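Local coordinates for ethylbenzene dehydrogenase beta-subunit (Aromatoleum aromaticum, PDB 2IVF), which serves as the iron-sulfur subunit of a heterotrimeric enzyme, holding three Fe4S4 clusters and one Fe3S4 cluster in a ferredoxin-like fold, at residues Ile23-Cys28 with Val273-Ala278. Numbering follows the deposited sequence.
Sequences IDLNKC and VPPMGA. With SF4 (iron/sulfur cluster), chain T.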
loop_
_atom_site.group_PDB
_atom_site.type_symbol
_atom_site.label_atom_id
_atom_site.label_comp_id
_atom_site.label_asym_id
_atom_site.label_seq_id
_atom_site.Cartn_x
_atom_site.Cartn_y
_atom_site.Cartn_z
ATOM N N ILE B 23 1.384 20.461 7.658
ATOM C CA ILE B 23 1.640 19.228 6.878
ATOM C C ILE B 23 2.957 19.393 6.168
ATOM O O ILE B 23 3.133 20.344 5.422
ATOM C CB ILE B 23 0.537 19.016 5.819
ATOM C CG1 ILE B 23 -0.826 18.942 6.541
ATOM C CG2 ILE B 23 0.870 17.823 4.869
ATOM C CD1 ILE B 23 -2.069 18.720 5.644
ATOM N N ASP B 24 3.901 18.499 6.425
ATOM C CA ASP B 24 5.263 18.638 5.893
ATOM C C ASP B 24 5.324 17.853 4.615
ATOM O O ASP B 24 5.421 16.639 4.640
ATOM C CB ASP B 24 6.310 18.113 6.885
ATOM C CG ASP B 24 7.725 18.381 6.421
ATOM O OD1 ASP B 24 7.919 18.666 5.191
ATOM O OD2 ASP B 24 8.646 18.285 7.261
ATOM N N LEU B 25 5.369 18.547 3.482
ATOM C CA LEU B 25 5.309 17.859 2.202
ATOM C C LEU B 25 6.572 17.115 1.905
ATOM O O LEU B 25 6.559 16.237 1.040
ATOM C CB LEU B 25 4.994 18.831 1.083
ATOM C CG LEU B 25 3.642 19.533 1.264
ATOM C CD1 LEU B 25 3.399 20.551 0.214
ATOM C CD2 LEU B 25 2.478 18.480 1.259
ATOM N N ASN B 26 7.666 17.454 2.582
ATOM C CA ASN B 26 8.876 16.637 2.437
ATOM C C ASN B 26 8.734 15.230 2.949
ATOM O O ASN B 26 9.454 14.317 2.502
ATOM C CB ASN B 26 10.031 17.337 3.133
ATOM C CG ASN B 26 10.334 18.598 2.494
ATOM O OD1 ASN B 26 10.890 18.602 1.370
ATOM N ND2 ASN B 26 9.894 19.713 3.110
ATOM N N LYS B 27 7.858 15.046 3.918
ATOM C CA LYS B 27 7.726 13.769 4.608
ATOM C C LYS B 27 6.607 12.908 4.064
ATOM O O LYS B 27 6.537 11.734 4.409
ATOM C CB LYS B 27 7.547 13.983 6.127
ATOM C CG LYS B 27 8.779 14.667 6.785
ATOM C CD LYS B 27 8.611 14.850 8.306
ATOM C CE LYS B 27 9.036 13.595 9.071
ATOM N NZ LYS B 27 8.800 13.682 10.548
ATOM N N CYS B 28 5.702 13.493 3.263
ATOM C CA CYS B 28 4.525 12.797 2.843
ATOM C C CYS B 28 4.863 11.783 1.789
ATOM O O CYS B 28 5.546 12.086 0.840
ATOM C CB CYS B 28 3.403 13.730 2.339
ATOM S SG CYS B 28 1.957 12.803 1.862
ATOM N N VAL B 273 4.726 22.756 4.794
ATOM C CA VAL B 273 6.186 22.873 4.553
ATOM C C VAL B 273 6.406 22.411 3.113
ATOM O O VAL B 273 6.130 21.241 2.759
ATOM C CB VAL B 273 7.040 22.030 5.513
ATOM C CG1 VAL B 273 8.522 22.329 5.291
ATOM C CG2 VAL B 273 6.638 22.309 6.995
ATOM N N PRO B 274 6.885 23.328 2.259
ATOM C CA PRO B 274 6.973 22.965 0.858
ATOM C C PRO B 274 8.108 21.964 0.629
ATOM O O PRO B 274 9.099 21.930 1.394
ATOM C CB PRO B 274 7.244 24.312 0.169
ATOM C CG PRO B 274 7.963 25.128 1.156
ATOM C CD PRO B 274 7.332 24.724 2.485
ATOM N N PRO B 275 7.995 21.197 -0.465
ATOM C CA PRO B 275 8.946 20.180 -0.770
ATOM C C PRO B 275 10.218 20.728 -1.352
ATOM O O PRO B 275 10.186 21.549 -2.276
ATOM C CB PRO B 275 8.213 19.311 -1.801
ATOM C CG PRO B 275 7.356 20.224 -2.533
ATOM C CD PRO B 275 6.949 21.297 -1.502
ATOM N N MET B 276 11.328 20.243 -0.840
ATOM C CA MET B 276 12.667 20.562 -1.362
ATOM C C MET B 276 12.861 19.938 -2.746
ATOM O O MET B 276 13.386 20.595 -3.655
ATOM C CB MET B 276 13.735 20.055 -0.391
ATOM C CG MET B 276 13.744 20.774 0.963
ATOM S SD MET B 276 14.891 20.025 2.131
ATOM C CE MET B 276 14.106 18.446 2.500
ATOM N N GLY B 277 12.398 18.694 -2.908
ATOM C CA GLY B 277 12.516 17.960 -4.169
ATOM C C GLY B 277 13.926 17.500 -4.454
ATOM O O GLY B 277 14.864 17.840 -3.739
ATOM N N ALA B 278 14.051 16.645 -5.456
ATOM C CA ALA B 278 15.312 16.102 -5.869
ATOM C C ALA B 278 16.033 16.987 -6.863
ATOM O O ALA B 278 15.412 17.634 -7.712
ATOM C CB ALA B 278 15.096 14.666 -6.454
HETATM FE FE1 SF4 T . 1.007 11.767 3.653
HETATM FE FE2 SF4 T . -1.450 11.162 4.709
HETATM FE FE3 SF4 T . 0.782 11.096 6.209
HETATM FE FE4 SF4 T . 0.448 9.131 4.383
HETATM S S1 SF4 T . -0.865 9.513 6.175
HETATM S S2 SF4 T . 2.362 10.316 4.812
HETATM S S3 SF4 T . -0.568 10.362 2.747
HETATM S S4 SF4 T . -0.147 12.962 5.200
HETATM O O HOH W 1 11.309 17.034 -0.755
#
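The end of a parallel strand pair, just before the cysteine loop of an Fe4S4 cluster, brings Asp24, Leu25 and Asn26 against Val273-Met276. Val273 N donates to Ile23 O (3.0 Å) and Leu25 N to Val273 O, so Val273 bonds to the residues flanking Asp24, as in a parallel bridge. Beyond it strand 19-24 coils into a turn, and the Asn26 side chain takes over the pairing. Its amide spans the backbone of the Pro-Pro segment. Asn26 OD1 receives Met276 N at 2.8 Å; the N-H meets a lone pair within the amide plane, close to linear (172°). Asn26 ND2 gives a hydrogen to Pro274 O (2.9 Å) from above that carbonyl's plane. Asn26 ND2 also donates to the syn lone pair of Asp24 OD1 at 3.1 Å, and the three bonds together leave the amide little freedom to flip or turn. Asp24 OD1 also accepts Asn26 N from above the carboxylate plane, closing an Asx turn. Asp24 OD1 lies 3.5 Å from Val273 CB; Asp24 OD2 is hydrogen-bonded to Tyr273 OH of the alpha-subunit. A water links Asn26 OD1 to Gly277 N. Met276 crosses the Asn26 side chain at about a right angle, its chain bent at chi3 (-69°), with Met276 CE 3.4 Å from Asn26 OD1. Leu25 and Pro275 lie side by side, Leu25 CD1 against Pro275 CD at 4.0 Å, and both touch Phe145 of strand 141-149; helix 306-321 packs on Val273 and Asn26 through Leu313. The turn runs on to Cys28, whose SG binds iron FE1 of the cluster. A strand leading through a turn into a loop with cysteines at every third position, Cys28, Cys31 and Cys34, is typical of the ferredoxin-like iron-sulfur fold.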